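Type I site-specific restriction-modification system, R (Restriction) subunit (Vibrio vulnificus, PDB 3H1T) is probably the ATP-dependent motor and DNA-cleaving subunit of a type I restriction enzyme, present here as a fragment with two helicase-like domains. Local coordinates at residues I238-D243 against I307-H312. Residues are numbered along the deposited sequence; the frame is centred on the assembly and turned at random.
Sequences ILFLAD and IIDECH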
loop_
_atom_site.group_PDB
_atom_site.type_symbol
_atom_site.label_atom_id
_atom_site.label_comp_id
_atom_site.label_asym_id
_atom_site.label_seq_id
_atom_site.Cartn_x
_atom_site.Cartn_y
_atom_site.Cartn_z
ATOM N N ILE A 238 21.654 4.467 9.278
ATOM C CA ILE A 238 20.280 3.992 9.171
ATOM C C ILE A 238 20.149 2.474 9.154
ATOM O O ILE A 238 20.817 1.795 8.366
ATOM C CB ILE A 238 19.636 4.534 7.860
ATOM C CG1 ILE A 238 20.019 6.001 7.668
ATOM C CG2 ILE A 238 18.119 4.400 7.914
ATOM C CD1 ILE A 238 19.620 6.877 8.833
ATOM N N LEU A 239 19.256 1.953 9.994
ATOM C CA LEU A 239 18.992 0.517 10.076
ATOM C C LEU A 239 17.589 0.171 9.559
ATOM O O LEU A 239 16.593 0.677 10.071
ATOM C CB LEU A 239 19.111 0.040 11.534
ATOM C CG LEU A 239 18.730 -1.417 11.815
ATOM C CD1 LEU A 239 19.593 -2.355 10.987
ATOM C CD2 LEU A 239 18.917 -1.690 13.291
ATOM N N PHE A 240 17.516 -0.687 8.548
ATOM C CA PHE A 240 16.238 -1.125 8.002
ATOM C C PHE A 240 16.036 -2.546 8.542
ATOM O O PHE A 240 16.914 -3.390 8.390
ATOM C CB PHE A 240 16.291 -1.143 6.467
ATOM C CG PHE A 240 15.054 -1.720 5.813
ATOM C CD1 PHE A 240 13.928 -0.930 5.599
ATOM C CD2 PHE A 240 15.023 -3.058 5.404
ATOM C CE1 PHE A 240 12.785 -1.456 4.988
ATOM C CE2 PHE A 240 13.884 -3.600 4.792
ATOM C CZ PHE A 240 12.761 -2.797 4.584
ATOM N N LEU A 241 14.896 -2.794 9.184
ATOM C CA LEU A 241 14.576 -4.103 9.758
ATOM C C LEU A 241 13.301 -4.648 9.129
ATOM O O LEU A 241 12.291 -3.951 9.054
ATOM C CB LEU A 241 14.297 -4.004 11.267
ATOM C CG LEU A 241 15.118 -3.313 12.361
ATOM C CD1 LEU A 241 14.243 -3.303 13.601
ATOM C CD2 LEU A 241 16.430 -4.021 12.663
ATOM N N ALA A 242 13.333 -5.899 8.702
ATOM C CA ALA A 242 12.172 -6.536 8.124
ATOM C C ALA A 242 12.319 -7.998 8.498
ATOM O O ALA A 242 12.969 -8.330 9.500
ATOM C CB ALA A 242 12.213 -6.360 6.601
ATOM N N ASP A 243 11.684 -8.872 7.724
ATOM C CA ASP A 243 11.816 -10.317 7.916
ATOM C C ASP A 243 11.563 -11.010 6.580
ATOM O O ASP A 243 12.370 -11.811 6.120
ATOM C CB ASP A 243 10.843 -10.871 8.962
ATOM C CG ASP A 243 11.038 -12.370 9.181
ATOM O OD1 ASP A 243 10.933 -13.161 8.212
ATOM O OD2 ASP A 243 11.307 -12.741 10.345
ATOM N N ILE A 307 14.201 2.167 10.432
ATOM C CA ILE A 307 12.928 2.017 9.733
ATOM C C ILE A 307 12.458 0.567 9.788
ATOM O O ILE A 307 13.181 -0.341 9.380
ATOM C CB ILE A 307 13.062 2.496 8.259
ATOM C CG1 ILE A 307 13.278 4.015 8.240
ATOM C CG2 ILE A 307 11.804 2.151 7.452
ATOM C CD1 ILE A 307 13.690 4.588 6.903
ATOM N N ILE A 308 11.250 0.348 10.297
ATOM C CA ILE A 308 10.711 -1.002 10.423
ATOM C C ILE A 308 9.713 -1.358 9.327
ATOM O O ILE A 308 8.719 -0.657 9.126
ATOM C CB ILE A 308 10.035 -1.180 11.788
ATOM C CG1 ILE A 308 11.035 -0.808 12.885
ATOM C CG2 ILE A 308 9.517 -2.619 11.937
ATOM C CD1 ILE A 308 10.438 -0.725 14.242
ATOM N N ASP A 309 9.990 -2.461 8.637
ATOM C CA ASP A 309 9.159 -2.953 7.543
ATOM C C ASP A 309 7.705 -3.156 7.968
ATOM O O ASP A 309 6.797 -2.699 7.279
ATOM C CB ASP A 309 9.737 -4.270 7.022
ATOM C CG ASP A 309 9.234 -4.635 5.629
ATOM O OD1 ASP A 309 9.673 -3.981 4.655
ATOM O OD2 ASP A 309 8.407 -5.576 5.506
ATOM N N GLU A 310 7.487 -3.863 9.078
ATOM C CA GLU A 310 6.143 -4.117 9.624
ATOM C C GLU A 310 6.214 -4.138 11.142
ATOM O O GLU A 310 6.917 -4.961 11.730
ATOM C CB GLU A 310 5.571 -5.458 9.138
ATOM C CG GLU A 310 4.276 -5.907 9.867
ATOM C CD GLU A 310 3.100 -4.935 9.712
ATOM O OE1 GLU A 310 2.652 -4.692 8.568
ATOM O OE2 GLU A 310 2.614 -4.417 10.738
ATOM N N CYS A 311 5.451 -3.242 11.764
ATOM C CA CYS A 311 5.424 -3.101 13.215
ATOM C C CYS A 311 4.573 -4.118 13.973
ATOM O O CYS A 311 4.744 -4.298 15.175
ATOM C CB CYS A 311 4.972 -1.690 13.565
ATOM S SG CYS A 311 6.047 -0.424 12.863
ATOM N N HIS A 312 3.655 -4.788 13.289
ATOM C CA HIS A 312 2.831 -5.771 13.975
ATOM C C HIS A 312 3.160 -7.193 13.517
ATOM O O HIS A 312 4.208 -7.746 13.868
ATOM C CB HIS A 312 1.351 -5.471 13.745
ATOM C CG HIS A 312 0.431 -6.308 14.581
ATOM N ND1 HIS A 312 0.095 -5.983 15.879
ATOM C CD2 HIS A 312 -0.207 -7.469 14.308
ATOM C CE1 HIS A 312 -0.713 -6.907 16.366
ATOM N NE2 HIS A 312 -0.912 -7.822 15.433
#
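Phe240 and Asp309 both hold CG anti to the backbone N (chi1 174° and -162°), which brings the ring tip to the carboxylate. Phe240 CZ lies 3.3 Å from Asp309 OD1, with ring and carboxylate planes steeply inclined at 79°. Ala242 CB lies only 3.3 Å from Asp309 CB, unusually tight for two carbons and perhaps strained or imprecise. Further back, Phe240 CD1 meets the Ile307 CG2 branch at 4.2 Å. Leu241 and Ile308 lie side by side on the sheet face opposite Phe240 and Ile307. Their matching first torsions run both side chains the same way, and Leu241 CD1 touches Ile308 CG1 at 4.1 Å.

The backbones pair in parallel. Ile307 N donates a hydrogen bond to Leu239 O (2.8 Å). Leu241 N donates one to Ile307 O (3.0 Å). Asp309 N then reaches Leu241 O (2.8 Å), so the pairing continues one residue beyond strand 305-308. Asp309-Glu310-Cys311-His312 is the DECH sequence of a DExH-box motif II (Walker B), consistent with a role in ATP hydrolysis as in superfamily 2 helicases. Glu310 OE2 is hydrogen-bonded to Thr338 OG1 and also accepts His312 N, while Glu310 OE1 accepts Ala339 N.

Strands 238-242 and 305-308 are central neighbours in the parallel sheet of the first helicase-like domain. Strand 277-281 flanks 238-242, strand 333-338 flanks 305-308, and helix 211-224 packs over Phe240 and Ile307.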